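Local atomic coordinates of TSSL (Francisella novicida, PDB entry 4ACK), a protein that probably helps to form the membrane-associated complex of the type VI secretion system, a virulence machinery, as a DotU (TssL) family component. Residues 35-39 with 86-92; 59-64 with 102-106. All coordinates share one frame; numbering follows the deposited sequence.

Interaction 1: 35-39 with 86-92; sequences RNNIR and WSLLQLE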
loop_
_atom_site.group_PDB
_atom_site.type_symbol
_atom_site.label_atom_id
_atom_site.label_comp_id
_atom_site.label_asym_id
_atom_site.label_seq_id
_atom_site.Cartn_x
_atom_site.Cartn_y
_atom_site.Cartn_z
ATOM N N ARG A 35 10.358 -5.260 -8.707
ATOM C CA ARG A 35 10.420 -3.915 -8.210
ATOM C C ARG A 35 10.340 -2.885 -9.338
ATOM O O ARG A 35 9.595 -1.899 -9.200
ATOM C CB ARG A 35 11.695 -3.748 -7.387
ATOM C CG ARG A 35 11.971 -2.375 -6.850
ATOM C CD ARG A 35 13.366 -2.270 -6.242
ATOM N NE ARG A 35 13.588 -0.884 -5.871
ATOM C CZ ARG A 35 13.142 -0.344 -4.752
ATOM N NH1 ARG A 35 12.496 -1.107 -3.881
ATOM N NH2 ARG A 35 13.355 0.945 -4.509
ATOM N N ASN A 36 11.098 -3.087 -10.425
ATOM C CA ASN A 36 11.053 -2.203 -11.621
ATOM C C ASN A 36 9.656 -2.124 -12.261
ATOM O O ASN A 36 9.214 -1.043 -12.686
ATOM C CB ASN A 36 12.080 -2.647 -12.677
ATOM C CG ASN A 36 12.187 -1.682 -13.879
ATOM O OD1 ASN A 36 12.563 -0.525 -13.730
ATOM N ND2 ASN A 36 11.895 -2.191 -15.081
ATOM N N ASN A 37 8.983 -3.267 -12.335
ATOM C CA ASN A 37 7.624 -3.336 -12.804
ATOM C C ASN A 37 6.687 -2.529 -11.894
ATOM O O ASN A 37 5.926 -1.688 -12.363
ATOM C CB ASN A 37 7.135 -4.767 -12.829
ATOM C CG ASN A 37 7.204 -5.374 -14.227
ATOM O OD1 ASN A 37 8.229 -5.269 -14.937
ATOM N ND2 ASN A 37 6.111 -6.030 -14.626
ATOM N N ILE A 38 6.789 -2.789 -10.589
ATOM C CA ILE A 38 6.062 -2.028 -9.590
ATOM C C ILE A 38 6.235 -0.516 -9.793
ATOM O O ILE A 38 5.258 0.203 -9.889
ATOM C CB ILE A 38 6.368 -2.525 -8.170
ATOM C CG1 ILE A 38 5.505 -3.805 -7.925
ATOM C CG2 ILE A 38 6.075 -1.393 -7.140
ATOM C CD1 ILE A 38 5.884 -4.653 -6.711
ATOM N N ARG A 39 7.464 -0.060 -9.977
ATOM C CA ARG A 39 7.697 1.351 -10.176
ATOM C C ARG A 39 7.102 1.944 -11.469
ATOM O O ARG A 39 6.643 3.111 -11.476
ATOM C CB ARG A 39 9.169 1.681 -10.058
ATOM C CG ARG A 39 9.656 1.444 -8.623
ATOM C CD ARG A 39 11.154 1.459 -8.542
ATOM N NE ARG A 39 11.670 2.814 -8.626
ATOM C CZ ARG A 39 12.336 3.282 -9.668
ATOM N NH1 ARG A 39 12.569 2.493 -10.706
ATOM N NH2 ARG A 39 12.754 4.537 -9.669
ATOM N N TRP A 86 16.313 -4.221 -0.660
ATOM C CA TRP A 86 15.038 -3.500 -0.884
ATOM C C TRP A 86 15.074 -2.126 -0.324
ATOM O O TRP A 86 14.912 -1.941 0.885
ATOM C CB TRP A 86 13.864 -4.202 -0.208
ATOM C CG TRP A 86 12.532 -3.640 -0.627
ATOM C CD1 TRP A 86 11.702 -2.802 0.098
ATOM C CD2 TRP A 86 11.875 -3.870 -1.875
ATOM N NE1 TRP A 86 10.556 -2.515 -0.629
ATOM C CE2 TRP A 86 10.632 -3.156 -1.839
ATOM C CE3 TRP A 86 12.204 -4.615 -3.023
ATOM C CZ2 TRP A 86 9.728 -3.160 -2.909
ATOM C CZ3 TRP A 86 11.288 -4.626 -4.101
ATOM C CH2 TRP A 86 10.055 -3.900 -4.021
ATOM N N SER A 87 15.312 -1.157 -1.187
ATOM C CA SER A 87 15.160 0.226 -0.792
ATOM C C SER A 87 13.628 0.606 -0.756
ATOM O O SER A 87 12.858 0.254 -1.669
ATOM C CB SER A 87 15.957 1.090 -1.748
ATOM O OG SER A 87 16.337 2.283 -1.075
ATOM N N LEU A 88 13.197 1.273 0.310
ATOM C CA LEU A 88 11.797 1.569 0.531
ATOM C C LEU A 88 11.157 2.424 -0.609
ATOM O O LEU A 88 11.602 3.514 -0.957
ATOM C CB LEU A 88 11.603 2.235 1.914
ATOM C CG LEU A 88 11.976 1.496 3.217
ATOM C CD1 LEU A 88 11.526 2.284 4.490
ATOM C CD2 LEU A 88 11.409 0.095 3.285
ATOM N N LEU A 89 10.093 1.904 -1.183
ATOM C CA LEU A 89 9.307 2.667 -2.152
ATOM C C LEU A 89 8.642 3.895 -1.510
ATOM O O LEU A 89 8.582 4.987 -2.094
ATOM C CB LEU A 89 8.239 1.753 -2.698
ATOM C CG LEU A 89 8.823 0.667 -3.607
ATOM C CD1 LEU A 89 7.728 -0.248 -4.064
ATOM C CD2 LEU A 89 9.473 1.334 -4.785
ATOM N N GLN A 90 8.161 3.726 -0.291
ATOM C CA GLN A 90 7.412 4.813 0.328
ATOM C C GLN A 90 8.367 6.023 0.498
ATOM O O GLN A 90 7.940 7.194 0.457
ATOM C CB GLN A 90 6.768 4.356 1.653
ATOM C CG GLN A 90 7.751 4.296 2.810
ATOM C CD GLN A 90 7.173 3.573 3.972
ATOM O OE1 GLN A 90 6.892 4.185 5.004
ATOM N NE2 GLN A 90 6.935 2.255 3.808
ATOM N N LEU A 91 9.655 5.717 0.674
ATOM C CA LEU A 91 10.678 6.749 0.828
ATOM C C LEU A 91 11.066 7.420 -0.518
ATOM O O LEU A 91 11.201 8.641 -0.596
ATOM C CB LEU A 91 11.925 6.163 1.504
ATOM C CG LEU A 91 13.032 7.113 1.971
ATOM C CD1 LEU A 91 12.540 8.283 2.841
ATOM C CD2 LEU A 91 14.098 6.306 2.749
ATOM N N GLU A 92 11.275 6.610 -1.564
ATOM C CA GLU A 92 11.587 7.126 -2.905
ATOM C C GLU A 92 10.481 8.093 -3.402
ATOM O O GLU A 92 10.767 9.132 -3.977
ATOM C CB GLU A 92 11.703 5.944 -3.857
ATOM C CG GLU A 92 12.447 6.222 -5.124
ATOM C CD GLU A 92 12.289 5.102 -6.140
ATOM O OE1 GLU A 92 12.540 3.922 -5.783
ATOM O OE2 GLU A 92 11.917 5.415 -7.307
#
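Arg35 passes obliquely over the six-membered ring of Trp86 and ends in the turn that leads into helix 89-94. CG stands anti to the backbone N (chi1 176°) and the chain runs extended to NE, which carries CB and CG past the rim of the indole, with CB 3.4 Å from Trp86 CZ3. The guanidinium then stands upright on the ring: the planes are 88° apart, and NH1 sits over the centre of the six-membered ring in a cation-pi contact, with CZ 4.5 Å from its centroid. NH1 also donates to Ser87 O at 2.6 Å, in the carbonyl plane. On one guanidinium face lies Leu89 CD2.

Both segments belong to the all-helical DotU fold, in which helix 30-52 packs here against the start of helix 89-94. Asp70 OD1 of helix 55-79 accepts from Trp86 NE1 and from the backbone N of Leu89, which helps fix the indole's rotation.

Toward solvent, Arg35, Arg39 and Glu92 form a salt-bridge network. Arg39 meets Glu92 side-on, both NE (2.9 Å) and NH2 (2.7 Å) reaching OE2 within the guanidinium plane, while Glu92 OE1 lies 3.3 Å from Arg35 NH2. Ile38, buried, touches Leu89 CD1 through CG2 at 3.7 Å.

Interaction 2: 59-64 with 102-106; sequences KYIVFP and YVFEI
Ile106 is the main bump of this interface, pushing from segment 102-106 of helix 99-112 into a hollow lined by Tyr60, Phe63 and Pro64. The two segments form a near-antiparallel helix pair in the all-helical DotU fold, their axes 10.0 Å apart at closest approach and their N-to-C directions 150° apart. The branches of Ile106 divide the hollow. CG2 settles over the face of the Tyr60 ring as a CH-pi contact, 4.3 Å from the centroid, whereas CD1 goes to the other wall, 3.9 Å from Pro64 CG, and also meets Phe63 CD1.

Tyr102 supplies the second bump. Its CG is anti to the backbone N (chi1 -172°), which directs the ring across the gap toward Phe63. The result is a T-shaped pair, planes at 78° and centroids 5.2 Å apart, in which the edge of Tyr102 points at the face of Phe63. CD2 rides 3.6 Å above the Phe63 plane, displaced toward the rim of the ring. Val103 CG2 fills the remaining corner, near the edge of Phe63 and 3.8 Å from Pro64 CA. Here helix 55-79 is kinked at Pro64, whose nitrogen has no N-H to bond to the preceding turn.

Other helices complete the setting: Tyr94 of helix 89-94 packs on Phe63 and Lys59, and Ile127 of helix 118-129 on Pro64. Tyr60 OH is hydrogen-bonded to Asn109. At the polar end of the interface, a bend in the Lys59 chain turns its NZ toward Tyr102 OH, to which it donates a 3.0 Å hydrogen bond.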
loop_
_atom_site.group_PDB
_atom_site.type_symbol
_atom_site.label_atom_id
_atom_site.label_comp_id
_atom_site.label_asym_id
_atom_site.label_seq_id
_atom_site.Cartn_x
_atom_site.Cartn_y
_atom_site.Cartn_z
ATOM N N LYS A 59 -1.837 10.989 -3.057
ATOM C CA LYS A 59 -1.030 10.415 -1.954
ATOM C C LYS A 59 -1.812 9.478 -1.031
ATOM O O LYS A 59 -1.304 8.435 -0.640
ATOM C CB LYS A 59 -0.328 11.513 -1.149
ATOM C CG LYS A 59 0.333 11.008 0.183
ATOM C CD LYS A 59 1.132 12.163 0.839
ATOM C CE LYS A 59 0.110 13.069 1.626
ATOM N NZ LYS A 59 0.814 13.961 2.507
ATOM N N TYR A 60 -3.043 9.809 -0.681
ATOM C CA TYR A 60 -3.762 8.938 0.200
ATOM C C TYR A 60 -4.040 7.554 -0.406
ATOM O O TYR A 60 -4.372 6.592 0.291
ATOM C CB TYR A 60 -5.070 9.575 0.626
ATOM C CG TYR A 60 -4.946 10.658 1.688
ATOM C CD1 TYR A 60 -3.683 11.142 2.112
ATOM C CD2 TYR A 60 -6.091 11.231 2.217
ATOM C CE1 TYR A 60 -3.586 12.104 3.079
ATOM C CE2 TYR A 60 -6.014 12.216 3.197
ATOM C CZ TYR A 60 -4.773 12.638 3.623
ATOM O OH TYR A 60 -4.746 13.593 4.610
ATOM N N ILE A 61 -4.002 7.469 -1.724
ATOM C CA ILE A 61 -4.342 6.237 -2.384
ATOM C C ILE A 61 -3.018 5.510 -2.624
ATOM O O ILE A 61 -2.944 4.355 -2.343
ATOM C CB ILE A 61 -5.027 6.528 -3.739
ATOM C CG1 ILE A 61 -6.428 7.053 -3.501
ATOM C CG2 ILE A 61 -5.038 5.265 -4.677
ATOM C CD1 ILE A 61 -6.910 7.879 -4.726
ATOM N N VAL A 62 -1.982 6.205 -3.102
ATOM C CA VAL A 62 -0.754 5.536 -3.478
ATOM C C VAL A 62 0.221 5.278 -2.266
ATOM O O VAL A 62 0.925 4.292 -2.248
ATOM C CB VAL A 62 -0.023 6.347 -4.568
ATOM C CG1 VAL A 62 1.441 5.798 -4.912
ATOM C CG2 VAL A 62 -0.935 6.430 -5.826
ATOM N N PHE A 63 0.292 6.188 -1.296
ATOM C CA PHE A 63 1.224 5.911 -0.169
ATOM C C PHE A 63 0.934 4.557 0.560
ATOM O O PHE A 63 1.853 3.815 0.840
ATOM C CB PHE A 63 1.214 7.042 0.834
ATOM C CG PHE A 63 2.166 6.817 1.963
ATOM C CD1 PHE A 63 1.780 6.054 3.080
ATOM C CD2 PHE A 63 3.466 7.299 1.872
ATOM C CE1 PHE A 63 2.696 5.836 4.134
ATOM C CE2 PHE A 63 4.407 7.072 2.931
ATOM C CZ PHE A 63 4.015 6.347 4.034
ATOM N N PRO A 64 -0.325 4.271 0.911
ATOM C CA PRO A 64 -0.569 3.049 1.618
ATOM C C PRO A 64 -0.215 1.808 0.807
ATOM O O PRO A 64 0.081 0.775 1.394
ATOM C CB PRO A 64 -2.089 3.068 1.863
ATOM C CG PRO A 64 -2.426 4.571 1.903
ATOM C CD PRO A 64 -1.516 5.133 0.850
ATOM N N TYR A 102 1.761 6.078 9.419
ATOM C CA TYR A 102 1.140 7.100 8.591
ATOM C C TYR A 102 -0.104 6.560 7.816
ATOM O O TYR A 102 -1.121 7.259 7.622
ATOM C CB TYR A 102 2.193 7.765 7.678
ATOM C CG TYR A 102 1.631 8.970 6.942
ATOM C CD1 TYR A 102 0.939 9.967 7.620
ATOM C CD2 TYR A 102 1.736 9.072 5.539
ATOM C CE1 TYR A 102 0.405 11.089 6.899
ATOM C CE2 TYR A 102 1.217 10.135 4.838
ATOM C CZ TYR A 102 0.549 11.145 5.518
ATOM O OH TYR A 102 0.056 12.217 4.795
ATOM N N VAL A 103 -0.078 5.286 7.442
ATOM C CA VAL A 103 -1.306 4.680 6.831
ATOM C C VAL A 103 -2.502 4.839 7.750
ATOM O O VAL A 103 -3.628 5.074 7.290
ATOM C CB VAL A 103 -1.074 3.189 6.494
ATOM C CG1 VAL A 103 -2.395 2.408 6.273
ATOM C CG2 VAL A 103 -0.053 3.039 5.385
ATOM N N PHE A 104 -2.318 4.660 9.060
ATOM C CA PHE A 104 -3.493 4.796 9.945
ATOM C C PHE A 104 -3.832 6.244 10.223
ATOM O O PHE A 104 -5.008 6.594 10.442
ATOM C CB PHE A 104 -3.371 3.950 11.230
ATOM C CG PHE A 104 -3.242 2.486 10.924
ATOM C CD1 PHE A 104 -4.365 1.731 10.632
ATOM C CD2 PHE A 104 -1.973 1.888 10.862
ATOM C CE1 PHE A 104 -4.261 0.365 10.297
ATOM C CE2 PHE A 104 -1.844 0.558 10.559
ATOM C CZ PHE A 104 -3.005 -0.223 10.274
ATOM N N GLU A 105 -2.839 7.101 10.066
ATOM C CA GLU A 105 -3.145 8.526 10.004
ATOM C C GLU A 105 -3.988 8.885 8.768
ATOM O O GLU A 105 -4.999 9.578 8.887
ATOM C CB GLU A 105 -1.897 9.397 10.000
ATOM C CG GLU A 105 -2.296 10.859 10.289
ATOM C CD GLU A 105 -1.088 11.789 10.263
ATOM O OE1 GLU A 105 -0.027 11.357 10.710
ATOM O OE2 GLU A 105 -1.198 12.927 9.782
ATOM N N ILE A 106 -3.584 8.422 7.585
ATOM C CA ILE A 106 -4.456 8.531 6.378
ATOM C C ILE A 106 -5.858 8.003 6.622
ATOM O O ILE A 106 -6.879 8.685 6.289
ATOM C CB ILE A 106 -3.825 7.802 5.192
ATOM C CG1 ILE A 106 -2.583 8.608 4.817
ATOM C CG2 ILE A 106 -4.869 7.618 4.006
ATOM C CD1 ILE A 106 -1.628 7.918 3.802
#

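How the interactions relate
Interactions 1 and 2 lie about 16 Å apart, centre to centre, and their segments alternate along the chain: 35-39, 59-64, 86-92, 102-106. Interaction 2 is buried, about 8 Å from the centre of the chain, whereas interaction 1 is only partly buried, at about 11 Å. They touch where Gln90 OE1, from segment 86-92, comes within 3.7 Å of Phe63 CZ, a packing contact. Helix 55-79 links them further, since it carries segment 59-64 and also Asp70, whose OD2 accepts from the backbone N of Gln90. Gln90 OE1 in turn accepts from the backbone N of Gly99, at the start of helix 99-112, which bears segment 102-106.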